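Local atomic coordinates of proline dehydrogenase (Deinococcus radiodurans, PDB entry 4H6Q), a protein that uses FAD to oxidise L-proline to delta-1-pyrroline-5-carboxylate, passing the electrons to a quinone in the first step of proline degradation to glutamate. Residues A[85-89]-A[126-130]; A[144-148]-A[171-177]; A[217-222]-A[239-244]. One frame throughout, in Å; residues are numbered along the deposited sequence.

Contact 1. Residues A[85-89]-A[126-130]; sequences IEAAH and KAKEY
His89 and Tyr130 lie ring on ring, face to face: their centroids are 3.6 Å apart and their planes 4° from parallel, the CD1 of Tyr130 resting over the centre of the imidazole. On the opposite face of the phenol, toward its rim, lies CB of Glu129. The hydroxyl end of the same ring is held by Glu86. Tyr130 OH donates to Glu86 OE1 at 2.6 Å, meeting it on the syn side but 24° out of the carboxylate plane, which is turned steeply against the ring. The other carboxylate oxygen, Glu86 OE2, forms a salt bridge with the ammonium of Lys126, NZ to OE2 2.9 Å, on the syn side but likewise tilted out of the plane. One carboxylate thus grips a phenol and an ammonium with separate oxygens, an arrangement likely to keep Glu86 ionised. Lys126 is bent at chi2 (55°) and again at chi3, which curls its chain back so that NZ faces Glu86 as well as Glu129, whose OE2 makes a weak bond to it one helical turn on. Next to these polar groups, Ile85 CG2, the branch opposite the backbone N, lies on Lys126 CG at 3.8 Å and on the edge of the Tyr130 ring at CD2. Ile85 CD1 reaches the CB of Ala127, 4.2 Å away. Pro95 touches both Ile85 and Tyr130 from the loop leading into strand 96-99. The contact joins the C-terminal ends of helices 71-90 and 115-129, adjacent outer helices of the beta8-alpha8 barrel, well away from the annotated sites.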
ATOM      1  N   ILE A  85     -11.825   1.738  -9.736  1.00  9.70           N
ATOM      2  CA  ILE A  85     -12.661   2.342  -8.685  1.00 10.60           C
ATOM      3  C   ILE A  85     -14.142   2.272  -9.072  1.00 10.00           C
ATOM      4  O   ILE A  85     -15.007   1.962  -8.228  1.00 11.44           O
ATOM      5  CB  ILE A  85     -12.218   3.812  -8.436  1.00 10.69           C
ATOM      6  CG1 ILE A  85     -10.833   3.838  -7.794  1.00 10.39           C
ATOM      7  CG2 ILE A  85     -13.228   4.580  -7.617  1.00 12.24           C
ATOM      8  CD1 ILE A  85     -10.145   5.219  -7.903  1.00 12.26           C
ATOM      9  N   GLU A  86     -14.478   2.573 -10.326  1.00 11.18           N
ATOM     10  CA  GLU A  86     -15.875   2.445 -10.781  1.00 11.78           C
ATOM     11  C   GLU A  86     -16.385   1.028 -10.632  1.00 11.85           C
ATOM     12  O   GLU A  86     -17.514   0.803 -10.169  1.00 13.34           O
ATOM     13  CB  GLU A  86     -16.037   2.907 -12.246  1.00 12.89           C
ATOM     14  CG  GLU A  86     -15.729   4.390 -12.496  1.00 14.52           C
ATOM     15  CD  GLU A  86     -16.792   5.351 -12.073  1.00 17.05           C
ATOM     16  OE1 GLU A  86     -17.741   4.955 -11.346  1.00 17.84           O
ATOM     17  OE2 GLU A  86     -16.693   6.530 -12.489  1.00 18.99           O
ATOM     18  N   ALA A  87     -15.573   0.045 -11.008  1.00 12.68           N
ATOM     19  CA  ALA A  87     -15.994  -1.346 -10.944  1.00 14.00           C
ATOM     20  C   ALA A  87     -16.154  -1.815  -9.505  1.00 13.40           C
ATOM     21  O   ALA A  87     -17.110  -2.553  -9.186  1.00 14.55           O
ATOM     22  CB  ALA A  87     -14.987  -2.251 -11.718  1.00 15.83           C
ATOM     23  N   ALA A  88     -15.231  -1.420  -8.627  1.00 12.20           N
ATOM     24  CA  ALA A  88     -15.381  -1.760  -7.202  1.00 12.24           C
ATOM     25  C   ALA A  88     -16.674  -1.206  -6.621  1.00 11.06           C
ATOM     26  O   ALA A  88     -17.478  -1.941  -6.036  1.00 12.59           O
ATOM     27  CB  ALA A  88     -14.174  -1.243  -6.405  1.00 12.70           C
ATOM     28  N   HIS A  89     -16.908   0.077  -6.863  1.00 12.05           N
ATOM     29  CA  HIS A  89     -18.132   0.725  -6.388  1.00 12.10           C
ATOM     30  C   HIS A  89     -19.376   0.009  -6.929  1.00 12.83           C
ATOM     31  O   HIS A  89     -20.349  -0.190  -6.178  1.00 15.38           O
ATOM     32  CB  HIS A  89     -18.094   2.210  -6.772  1.00 12.71           C
ATOM     33  CG  HIS A  89     -19.369   2.945  -6.484  1.00 13.74           C
ATOM     34  ND1 HIS A  89     -19.858   3.125  -5.201  1.00 14.64           N
ATOM     35  CD2 HIS A  89     -20.271   3.538  -7.312  1.00 14.78           C
ATOM     36  CE1 HIS A  89     -21.013   3.787  -5.246  1.00 14.88           C
ATOM     37  NE2 HIS A  89     -21.288   4.052  -6.520  1.00 16.36           N
ATOM     38  N   LYS A 126     -12.396  10.656  -7.488  1.00 12.43           N
ATOM     39  CA  LYS A 126     -13.320   9.582  -7.837  1.00 13.08           C
ATOM     40  C   LYS A 126     -13.534   8.657  -6.639  1.00 12.48           C
ATOM     41  O   LYS A 126     -14.699   8.309  -6.298  1.00 14.07           O
ATOM     42  CB  LYS A 126     -12.855   8.819  -9.095  1.00 15.36           C
ATOM     43  CG  LYS A 126     -13.809   7.762  -9.586  1.00 18.87           C
ATOM     44  CD  LYS A 126     -15.212   8.249  -9.866  1.00 22.75           C
ATOM     45  CE  LYS A 126     -15.246   9.152 -11.067  1.00 26.67           C
ATOM     46  NZ  LYS A 126     -16.644   9.280 -11.507  1.00 29.01           N
ATOM     47  N   ALA A 127     -12.460   8.239  -5.973  1.00 11.87           N
ATOM     48  CA  ALA A 127     -12.605   7.374  -4.800  1.00 11.16           C
ATOM     49  C   ALA A 127     -13.431   8.114  -3.737  1.00 11.50           C
ATOM     50  O   ALA A 127     -14.348   7.514  -3.152  1.00 13.85           O
ATOM     51  CB  ALA A 127     -11.250   6.957  -4.234  1.00 11.80           C
ATOM     52  N   LYS A 128     -13.165   9.406  -3.511  1.00 12.51           N
ATOM     53  CA  LYS A 128     -13.898  10.161  -2.480  1.00 14.31           C
ATOM     54  C   LYS A 128     -15.387  10.297  -2.808  1.00 16.83           C
ATOM     55  O   LYS A 128     -16.242  10.266  -1.906  1.00 19.10           O
ATOM     56  CB  LYS A 128     -13.292  11.548  -2.322  1.00 15.06           C
ATOM     57  CG  LYS A 128     -14.004  12.438  -1.286  1.00 15.85           C
ATOM     58  CD  LYS A 128     -13.255  13.708  -0.981  1.00 16.52           C
ATOM     59  CE  LYS A 128     -14.065  14.571  -0.039  1.00 18.06           C
ATOM     60  NZ  LYS A 128     -13.272  15.793   0.336  1.00 19.31           N
ATOM     61  N   GLU A 129     -15.748  10.411  -4.088  1.00 16.99           N
ATOM     62  CA  GLU A 129     -17.169  10.467  -4.456  1.00 18.54           C
ATOM     63  C   GLU A 129     -17.920   9.261  -3.898  1.00 17.98           C
ATOM     64  O   GLU A 129     -19.147   9.329  -3.594  1.00 20.83           O
ATOM     65  CB  GLU A 129     -17.285  10.458  -5.973  1.00 22.24           C
ATOM     66  CG  GLU A 129     -18.680  10.645  -6.487  1.00 26.18           C
ATOM     67  CD  GLU A 129     -18.744  10.617  -8.001  1.00 31.47           C
ATOM     68  OE1 GLU A 129     -19.890  10.531  -8.513  1.00 35.63           O
ATOM     69  OE2 GLU A 129     -17.664  10.683  -8.652  1.00 34.23           O
ATOM     70  N   TYR A 130     -17.214   8.144  -3.827  1.00 14.64           N
ATOM     71  CA  TYR A 130     -17.832   6.896  -3.420  1.00 16.38           C
ATOM     72  C   TYR A 130     -17.459   6.546  -1.983  1.00 19.23           C
ATOM     73  O   TYR A 130     -17.546   5.386  -1.576  1.00 21.57           O
ATOM     74  CB  TYR A 130     -17.443   5.763  -4.383  1.00 16.42           C
ATOM     75  CG  TYR A 130     -17.837   6.018  -5.837  1.00 14.59           C
ATOM     76  CD1 TYR A 130     -19.029   6.680  -6.172  1.00 16.78           C
ATOM     77  CD2 TYR A 130     -17.012   5.584  -6.888  1.00 15.52           C
ATOM     78  CE1 TYR A 130     -19.377   6.882  -7.474  1.00 16.20           C
ATOM     79  CE2 TYR A 130     -17.375   5.790  -8.203  1.00 15.45           C
ATOM     80  CZ  TYR A 130     -18.550   6.449  -8.495  1.00 16.58           C
ATOM     81  OH  TYR A 130     -18.920   6.643  -9.800  1.00 18.33           O
TER

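Contact 2. Residues A[144-148]-A[171-177]; sequences VDVTL and LYRSLGD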
ATOM      1  N   VAL A 144      10.904  10.127  -1.843  1.00 13.62           N
ATOM      2  CA  VAL A 144      10.252  10.390  -0.537  1.00 13.73           C
ATOM      3  C   VAL A 144       9.881  11.864  -0.370  1.00 13.72           C
ATOM      4  O   VAL A 144       8.728  12.164  -0.015  1.00 14.60           O
ATOM      5  CB  VAL A 144      11.150   9.933   0.655  1.00 13.28           C
ATOM      6  CG1 VAL A 144      10.496  10.331   1.981  1.00 14.10           C
ATOM      7  CG2 VAL A 144      11.416   8.432   0.586  1.00 14.92           C
ATOM      8  N   ASP A 145      10.795  12.800  -0.658  1.00 14.55           N
ATOM      9  CA  ASP A 145      10.467  14.219  -0.464  1.00 14.72           C
ATOM     10  C   ASP A 145       9.280  14.652  -1.297  1.00 15.08           C
ATOM     11  O   ASP A 145       8.327  15.267  -0.779  1.00 16.46           O
ATOM     12  CB  ASP A 145      11.703  15.098  -0.764  1.00 18.02           C
ATOM     13  CG  ASP A 145      12.755  14.990   0.334  1.00 21.86           C
ATOM     14  OD1 ASP A 145      13.935  14.707   0.062  1.00 32.15           O
ATOM     15  OD2 ASP A 145      12.405  15.200   1.483  1.00 25.43           O
ATOM     16  N   VAL A 146       9.302  14.359  -2.598  1.00 15.19           N
ATOM     17  CA  VAL A 146       8.199  14.760  -3.453  1.00 15.95           C
ATOM     18  C   VAL A 146       6.894  14.047  -3.073  1.00 13.15           C
ATOM     19  O   VAL A 146       5.824  14.662  -3.067  1.00 14.57           O
ATOM     20  CB  VAL A 146       8.501  14.574  -4.989  1.00 17.51           C
ATOM     21  CG1 VAL A 146       8.777  13.116  -5.396  1.00 19.53           C
ATOM     22  CG2 VAL A 146       7.362  15.114  -5.822  1.00 18.85           C
ATOM     23  N   THR A 147       6.959  12.770  -2.713  1.00 12.76           N
ATOM     24  CA  THR A 147       5.728  12.081  -2.295  1.00 12.05           C
ATOM     25  C   THR A 147       5.151  12.710  -1.024  1.00 12.81           C
ATOM     26  O   THR A 147       3.933  12.891  -0.934  1.00 12.18           O
ATOM     27  CB  THR A 147       5.974  10.583  -2.080  1.00 11.98           C
ATOM     28  OG1 THR A 147       6.427  10.028  -3.325  1.00 13.04           O
ATOM     29  CG2 THR A 147       4.728   9.830  -1.623  1.00 12.93           C
ATOM     30  N   LEU A 148       5.979  13.053  -0.044  1.00 12.74           N
ATOM     31  CA  LEU A 148       5.467  13.683   1.184  1.00 12.54           C
ATOM     32  C   LEU A 148       4.939  15.111   0.968  1.00 13.40           C
ATOM     33  O   LEU A 148       3.942  15.515   1.599  1.00 13.32           O
ATOM     34  CB  LEU A 148       6.508  13.649   2.320  1.00 13.49           C
ATOM     35  CG  LEU A 148       6.848  12.232   2.809  1.00 16.04           C
ATOM     36  CD1 LEU A 148       7.855  12.308   3.961  1.00 18.40           C
ATOM     37  CD2 LEU A 148       5.629  11.376   3.209  1.00 16.72           C
ATOM     38  N   LEU A 171      14.431   3.419   6.824  1.00 14.51           N
ATOM     39  CA  LEU A 171      15.092   4.720   6.543  1.00 14.29           C
ATOM     40  C   LEU A 171      15.361   5.515   7.819  1.00 15.63           C
ATOM     41  O   LEU A 171      14.470   5.670   8.663  1.00 15.67           O
ATOM     42  CB  LEU A 171      14.248   5.592   5.608  1.00 13.70           C
ATOM     43  CG  LEU A 171      13.945   5.074   4.201  1.00 13.13           C
ATOM     44  CD1 LEU A 171      13.302   6.189   3.352  1.00 15.94           C
ATOM     45  CD2 LEU A 171      15.173   4.539   3.497  1.00 14.45           C
ATOM     46  N   TYR A 172      16.565   6.074   7.937  1.00 16.31           N
ATOM     47  CA  TYR A 172      16.878   6.937   9.059  1.00 16.80           C
ATOM     48  C   TYR A 172      15.949   8.127   9.178  1.00 18.06           C
ATOM     49  O   TYR A 172      15.719   8.595  10.296  1.00 18.69           O
ATOM     50  CB  TYR A 172      18.308   7.485   8.924  1.00 17.43           C
ATOM     51  CG  TYR A 172      19.375   6.435   8.755  1.00 20.32           C
ATOM     52  CD1 TYR A 172      19.632   5.489   9.746  1.00 21.14           C
ATOM     53  CD2 TYR A 172      20.197   6.443   7.636  1.00 22.66           C
ATOM     54  CE1 TYR A 172      20.667   4.549   9.587  1.00 22.20           C
ATOM     55  CE2 TYR A 172      21.208   5.512   7.477  1.00 24.08           C
ATOM     56  CZ  TYR A 172      21.448   4.574   8.461  1.00 22.50           C
ATOM     57  OH  TYR A 172      22.471   3.642   8.294  1.00 24.68           O
ATOM     58  N   ARG A 173      15.422   8.615   8.047  1.00 16.23           N
ATOM     59  CA  ARG A 173      14.628   9.864   8.045  1.00 16.03           C
ATOM     60  C   ARG A 173      13.174   9.668   8.502  1.00 14.84           C
ATOM     61  O   ARG A 173      12.451  10.657   8.731  1.00 16.30           O
ATOM     62  CB  ARG A 173      14.593  10.464   6.642  1.00 15.67           C
ATOM     63  CG  ARG A 173      14.032   9.499   5.551  1.00 15.21           C
ATOM     64  CD  ARG A 173      13.879  10.226   4.203  1.00 16.45           C
ATOM     65  NE  ARG A 173      12.956  11.366   4.324  1.00 15.31           N
ATOM     66  CZ  ARG A 173      12.894  12.376   3.463  1.00 17.32           C
ATOM     67  NH1 ARG A 173      13.697  12.413   2.389  1.00 18.51           N
ATOM     68  NH2 ARG A 173      12.041  13.365   3.677  1.00 17.88           N
ATOM     69  N   SER A 174      12.723   8.415   8.592  1.00 14.61           N
ATOM     70  CA  SER A 174      11.287   8.160   8.717  1.00 14.73           C
ATOM     71  C   SER A 174      10.632   8.676  10.021  1.00 15.50           C
ATOM     72  O   SER A 174       9.506   9.186   9.978  1.00 14.08           O
ATOM     73  CB  SER A 174      10.975   6.673   8.520  1.00 14.35           C
ATOM     74  OG  SER A 174      11.216   6.335   7.159  1.00 14.04           O
ATOM     75  N   LEU A 175      11.303   8.538  11.171  1.00 14.88           N
ATOM     76  CA  LEU A 175      10.713   9.035  12.409  1.00 15.29           C
ATOM     77  C   LEU A 175      10.467  10.547  12.349  1.00 14.83           C
ATOM     78  O   LEU A 175       9.421  11.037  12.804  1.00 15.57           O
ATOM     79  CB  LEU A 175      11.570   8.686  13.634  1.00 17.58           C
ATOM     80  CG  LEU A 175      11.358   7.279  14.208  1.00 22.35           C
ATOM     81  CD1 LEU A 175      12.251   7.136  15.417  1.00 24.76           C
ATOM     82  CD2 LEU A 175       9.920   6.977  14.626  1.00 22.08           C
ATOM     83  N   GLY A 176      11.442  11.296  11.826  1.00 14.90           N
ATOM     84  CA  GLY A 176      11.290  12.733  11.681  1.00 16.10           C
ATOM     85  C   GLY A 176      10.175  13.072  10.688  1.00 14.62           C
ATOM     86  O   GLY A 176       9.372  14.008  10.924  1.00 16.91           O
ATOM     87  N   ASP A 177      10.081  12.304   9.599  1.00 13.96           N
ATOM     88  CA  ASP A 177       9.002  12.525   8.632  1.00 13.68           C
ATOM     89  C   ASP A 177       7.637  12.311   9.307  1.00 13.56           C
ATOM     90  O   ASP A 177       6.708  13.095   9.099  1.00 15.17           O
ATOM     91  CB  ASP A 177       9.094  11.538   7.469  1.00 13.80           C
ATOM     92  CG  ASP A 177      10.256  11.827   6.534  1.00 15.60           C
ATOM     93  OD1 ASP A 177      10.661  13.007   6.379  1.00 16.65           O
ATOM     94  OD2 ASP A 177      10.729  10.863   5.913  1.00 14.95           O
TER
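The first turn of helix 144-158 faces a type I beta turn, Leu171 to Ser174, and the helix that follows it, with the nearest CA atoms, those of Leu148 and Asp177, 8.3 Å apart. Arg173 spans the gap. Its CG sits between the backbone N and the carbonyl carbon (chi1 57°), and the chain runs out past Val144 to present its guanidinium edge to two aspartates. Asp177, one helical turn on, is gripped side-on: NE bonds OD2 at 2.8 Å and NH2 bonds OD1 at 3.1 Å. Across the contact NH2 also bonds Asp145 OD2 at 2.9 Å; this oxygen lies in the guanidinium plane, yet is itself approached from above its carboxylate plane. NH1 adds weak bonds to both oxygens of Asp145. The arginine probably offsets much of the repulsion between the two acids. Val144 CG1 lies over the centre of one guanidinium face, 3.5 Å from Arg173 CZ, while its CG2 meets Leu171 CD1 tip to tip at 4.0 Å. Leu148 CD1 lies 3.6 Å from Asp177 CG, the two side chains crossing at about a right angle. Leu148 also touches Met138, and Leu171 lies near Gln168; both Met138 and Gln168 bind FAD. The contact bridges the starts of helices 144-158 and 174-180, on either side of strand 163-168 in the chain; Asp177 packs on Leu167 of that strand, and Leu175 faces helix 206-222.

Contact 3. Residues A[217-222]-A[239-244]; sequences VFQHLK and DVKRFV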
ATOM      1  N   VAL A 217       5.164   2.762  14.590  1.00 10.98           N
ATOM      2  CA  VAL A 217       3.797   2.342  14.922  1.00 10.78           C
ATOM      3  C   VAL A 217       3.389   2.947  16.258  1.00 11.10           C
ATOM      4  O   VAL A 217       2.294   3.522  16.365  1.00 12.63           O
ATOM      5  CB  VAL A 217       3.692   0.805  14.962  1.00 10.63           C
ATOM      6  CG1 VAL A 217       2.365   0.344  15.606  1.00 13.44           C
ATOM      7  CG2 VAL A 217       3.827   0.221  13.558  1.00 11.37           C
ATOM      8  N   PHE A 218       4.235   2.809  17.279  1.00 11.32           N
ATOM      9  CA  PHE A 218       3.872   3.223  18.626  1.00 12.38           C
ATOM     10  C   PHE A 218       3.700   4.745  18.677  1.00 12.76           C
ATOM     11  O   PHE A 218       2.766   5.262  19.328  1.00 12.72           O
ATOM     12  CB  PHE A 218       4.942   2.791  19.638  1.00 13.45           C
ATOM     13  CG  PHE A 218       5.061   1.295  19.808  1.00 13.13           C
ATOM     14  CD1 PHE A 218       4.124   0.418  19.251  1.00 14.88           C
ATOM     15  CD2 PHE A 218       6.146   0.763  20.506  1.00 14.35           C
ATOM     16  CE1 PHE A 218       4.273  -0.987  19.424  1.00 15.72           C
ATOM     17  CE2 PHE A 218       6.302  -0.641  20.675  1.00 17.53           C
ATOM     18  CZ  PHE A 218       5.367  -1.505  20.137  1.00 17.46           C
ATOM     19  N   GLN A 219       4.565   5.499  18.003  1.00 12.87           N
ATOM     20  CA  GLN A 219       4.445   6.962  18.009  0.55 12.76           C
ATOM     21  C   GLN A 219       3.189   7.412  17.259  1.00 12.75           C
ATOM     22  O   GLN A 219       2.536   8.384  17.648  1.00 14.57           O
ATOM     23  CB  GLN A 219       5.697   7.626  17.396  0.55 16.55           C
ATOM     24  CG  GLN A 219       6.943   7.574  18.287  0.55 19.17           C
ATOM     25  CD  GLN A 219       6.727   8.294  19.594  0.55 23.76           C
ATOM     26  OE1 GLN A 219       6.422   9.499  19.616  0.55 24.74           O
ATOM     27  NE2 GLN A 219       6.855   7.564  20.697  0.55 26.00           N
ATOM     28  N   HIS A 220       2.861   6.721  16.167  1.00 12.13           N
ATOM     29  CA  HIS A 220       1.678   7.088  15.409  1.00 12.34           C
ATOM     30  C   HIS A 220       0.402   6.821  16.236  1.00 13.06           C
ATOM     31  O   HIS A 220      -0.519   7.662  16.269  1.00 13.32           O
ATOM     32  CB  HIS A 220       1.591   6.366  14.050  1.00 11.38           C
ATOM     33  CG  HIS A 220       0.980   7.224  12.984  1.00 10.49           C
ATOM     34  ND1 HIS A 220       1.470   8.495  12.698  1.00 11.91           N
ATOM     35  CD2 HIS A 220      -0.037   6.997  12.109  1.00 10.76           C
ATOM     36  CE1 HIS A 220       0.772   8.995  11.678  1.00 12.27           C
ATOM     37  NE2 HIS A 220      -0.131   8.102  11.300  1.00 11.86           N
ATOM     38  N   LEU A 221       0.375   5.674  16.920  1.00 11.83           N
ATOM     39  CA  LEU A 221      -0.764   5.344  17.774  1.00 12.61           C
ATOM     40  C   LEU A 221      -0.886   6.310  18.949  1.00 14.13           C
ATOM     41  O   LEU A 221      -1.997   6.735  19.328  1.00 16.14           O
ATOM     42  CB  LEU A 221      -0.642   3.923  18.294  1.00 12.67           C
ATOM     43  CG  LEU A 221      -0.830   2.828  17.233  1.00 13.56           C
ATOM     44  CD1 LEU A 221      -0.463   1.483  17.852  1.00 13.64           C
ATOM     45  CD2 LEU A 221      -2.290   2.806  16.703  1.00 13.74           C
ATOM     46  N   LYS A 222       0.238   6.688  19.556  1.00 15.18           N
ATOM     47  CA  LYS A 222       0.166   7.595  20.704  1.00 16.99           C
ATOM     48  C   LYS A 222      -0.331   8.964  20.246  1.00 18.27           C
ATOM     49  O   LYS A 222      -0.968   9.703  21.040  1.00 20.83           O
ATOM     50  CB  LYS A 222       1.543   7.741  21.389  1.00 18.09           C
ATOM     51  CG  LYS A 222       1.952   6.547  22.245  1.00 21.54           C
ATOM     52  CD  LYS A 222       3.360   6.788  22.834  1.00 26.21           C
ATOM     53  CE  LYS A 222       3.960   5.500  23.344  1.00 30.95           C
ATOM     54  NZ  LYS A 222       5.180   5.707  24.154  1.00 34.48           N
ATOM     55  N   ASP A 239       3.769  -7.901  19.531  1.00 12.05           N
ATOM     56  CA  ASP A 239       4.152  -6.744  20.347  1.00 12.63           C
ATOM     57  C   ASP A 239       3.168  -5.584  20.121  1.00 12.25           C
ATOM     58  O   ASP A 239       2.872  -4.839  21.057  1.00 12.74           O
ATOM     59  CB  ASP A 239       5.582  -6.289  20.033  1.00 14.59           C
ATOM     60  CG  ASP A 239       6.149  -5.399  21.094  1.00 20.33           C
ATOM     61  OD1 ASP A 239       5.789  -5.549  22.283  1.00 22.10           O
ATOM     62  OD2 ASP A 239       7.016  -4.578  20.743  1.00 24.53           O
ATOM     63  N   VAL A 240       2.654  -5.428  18.893  1.00 11.61           N
ATOM     64  CA  VAL A 240       1.621  -4.409  18.646  1.00 11.45           C
ATOM     65  C   VAL A 240       0.338  -4.733  19.427  1.00 10.96           C
ATOM     66  O   VAL A 240      -0.259  -3.843  20.032  1.00 12.11           O
ATOM     67  CB  VAL A 240       1.355  -4.192  17.142  1.00 12.05           C
ATOM     68  CG1 VAL A 240       0.112  -3.282  16.919  1.00 13.75           C
ATOM     69  CG2 VAL A 240       2.613  -3.592  16.479  1.00 14.16           C
ATOM     70  N   LYS A 241      -0.077  -6.006  19.441  1.00 11.31           N
ATOM     71  CA  LYS A 241      -1.249  -6.404  20.219  0.57 11.20           C
ATOM     72  C   LYS A 241      -1.041  -6.028  21.678  1.00 11.76           C
ATOM     73  O   LYS A 241      -1.959  -5.506  22.357  1.00 12.14           O
ATOM     74  CB  LYS A 241      -1.525  -7.913  20.147  0.57 12.59           C
ATOM     75  CG  LYS A 241      -1.854  -8.456  18.780  0.57 14.45           C
ATOM     76  CD  LYS A 241      -2.328  -9.885  18.911  0.57 15.92           C
ATOM     77  CE  LYS A 241      -2.403 -10.521  17.578  0.57 16.25           C
ATOM     78  NZ  LYS A 241      -2.839 -11.952  17.574  0.57 17.02           N
ATOM     79  N   ARG A 242       0.154  -6.290  22.192  1.00 11.98           N
ATOM     80  CA  ARG A 242       0.479  -5.977  23.567  1.00 12.08           C
ATOM     81  C   ARG A 242       0.417  -4.462  23.820  1.00 12.47           C
ATOM     82  O   ARG A 242      -0.182  -4.014  24.807  1.00 12.81           O
ATOM     83  CB  ARG A 242       1.904  -6.476  23.780  1.00 13.70           C
ATOM     84  CG  ARG A 242       2.488  -6.248  25.165  1.00 14.26           C
ATOM     85  CD  ARG A 242       3.027  -4.834  25.426  1.00 16.00           C
ATOM     86  NE  ARG A 242       4.031  -4.412  24.432  1.00 14.54           N
ATOM     87  CZ  ARG A 242       4.543  -3.188  24.370  1.00 14.48           C
ATOM     88  NH1 ARG A 242       4.126  -2.270  25.231  1.00 15.17           N
ATOM     89  NH2 ARG A 242       5.420  -2.861  23.426  1.00 16.42           N
ATOM     90  N   PHE A 243       1.010  -3.672  22.930  1.00 11.75           N
ATOM     91  CA  PHE A 243       1.039  -2.214  23.071  1.00 12.24           C
ATOM     92  C   PHE A 243      -0.372  -1.644  23.083  1.00 11.83           C
ATOM     93  O   PHE A 243      -0.715  -0.813  23.951  1.00 11.93           O
ATOM     94  CB  PHE A 243       1.837  -1.624  21.927  1.00 10.78           C
ATOM     95  CG  PHE A 243       1.959  -0.117  21.980  1.00 11.89           C
ATOM     96  CD1 PHE A 243       3.054   0.486  22.595  1.00 13.24           C
ATOM     97  CD2 PHE A 243       0.959   0.690  21.409  1.00 13.62           C
ATOM     98  CE1 PHE A 243       3.187   1.871  22.650  1.00 14.06           C
ATOM     99  CE2 PHE A 243       1.091   2.093  21.438  1.00 14.19           C
ATOM    100  CZ  PHE A 243       2.219   2.683  22.071  1.00 16.24           C
ATOM    101  N   VAL A 244      -1.201  -2.106  22.161  1.00 11.32           N
ATOM    102  CA  VAL A 244      -2.581  -1.609  22.089  1.00 11.98           C
ATOM    103  C   VAL A 244      -3.352  -1.922  23.367  1.00 13.08           C
ATOM    104  O   VAL A 244      -4.086  -1.060  23.895  1.00 12.85           O
ATOM    105  CB  VAL A 244      -3.258  -2.224  20.829  1.00 14.71           C
ATOM    106  CG1 VAL A 244      -4.748  -2.175  20.846  1.00 16.56           C
ATOM    107  CG2 VAL A 244      -2.683  -1.528  19.557  1.00 14.41           C
TER
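Phe218 and Phe243 form an offset stack, centroids 4.0 Å apart and planes 3° from parallel, between helix segments whose N-to-C directions are 27° apart. Different first torsions bring the rings together: Phe243 carries CG anti to its backbone N (chi1 -179°), whereas Phe218 has CG anti to its carbonyl carbon. Phe218 is a knob among Asp239, Val240, Arg242 and Phe243. Asp239 OD2 stands at its edge, in plane, 3.5 Å from CZ. Arg242, bent at chi2 and chi3, folds back over Phe243 CB and grips Asp239 OD1 with both NE and NH2; its NH2 comes within 3.6 Å of Phe218 CZ, the guanidinium nearly perpendicular to the ring. Arg214 pairs with Asp239 OD2. The extended Lys222 crosses the edge of the Phe243 ring at about a right angle, CE to CZ 3.5 Å. Leu221 slides past that ring, its CD1 3.9 Å from Phe243 CD2. Val217 CG1 meets Val240 CG2 at 4.0 Å, and both valines rest on Val229. Replacing Phe218 by an alanine would probably open a gap beside Phe243, leaving that ring without its stacking partner and Arg242 less confined. The join between helices 206-222 and 234-246 thus rests on ring stacking and apolar fit rather than directed polar bonds, while the Asp239-Arg242 pair borders the Phe218 ring.

From the N terminus the three contacts follow in series; none nests within or crosses another. Contact 1 closes the path from helix 71-90 through strand 96-99 to helix 115-129. Contact 2 then closes a shorter loop, from helix 144-158 through strand 163-168 to helix 174-180, and contact 3 the shortest, from helix 206-222 through strand 227-230 to helix 234-246. Each thus joins helices on the outside of the barrel. Contact 1 stands apart, its centre 29 Å and 31 Å from those of the others. Contacts 2 and 3 approach to about 5 Å at their nearest atoms without touching; both have residues close to FAD-binding residues.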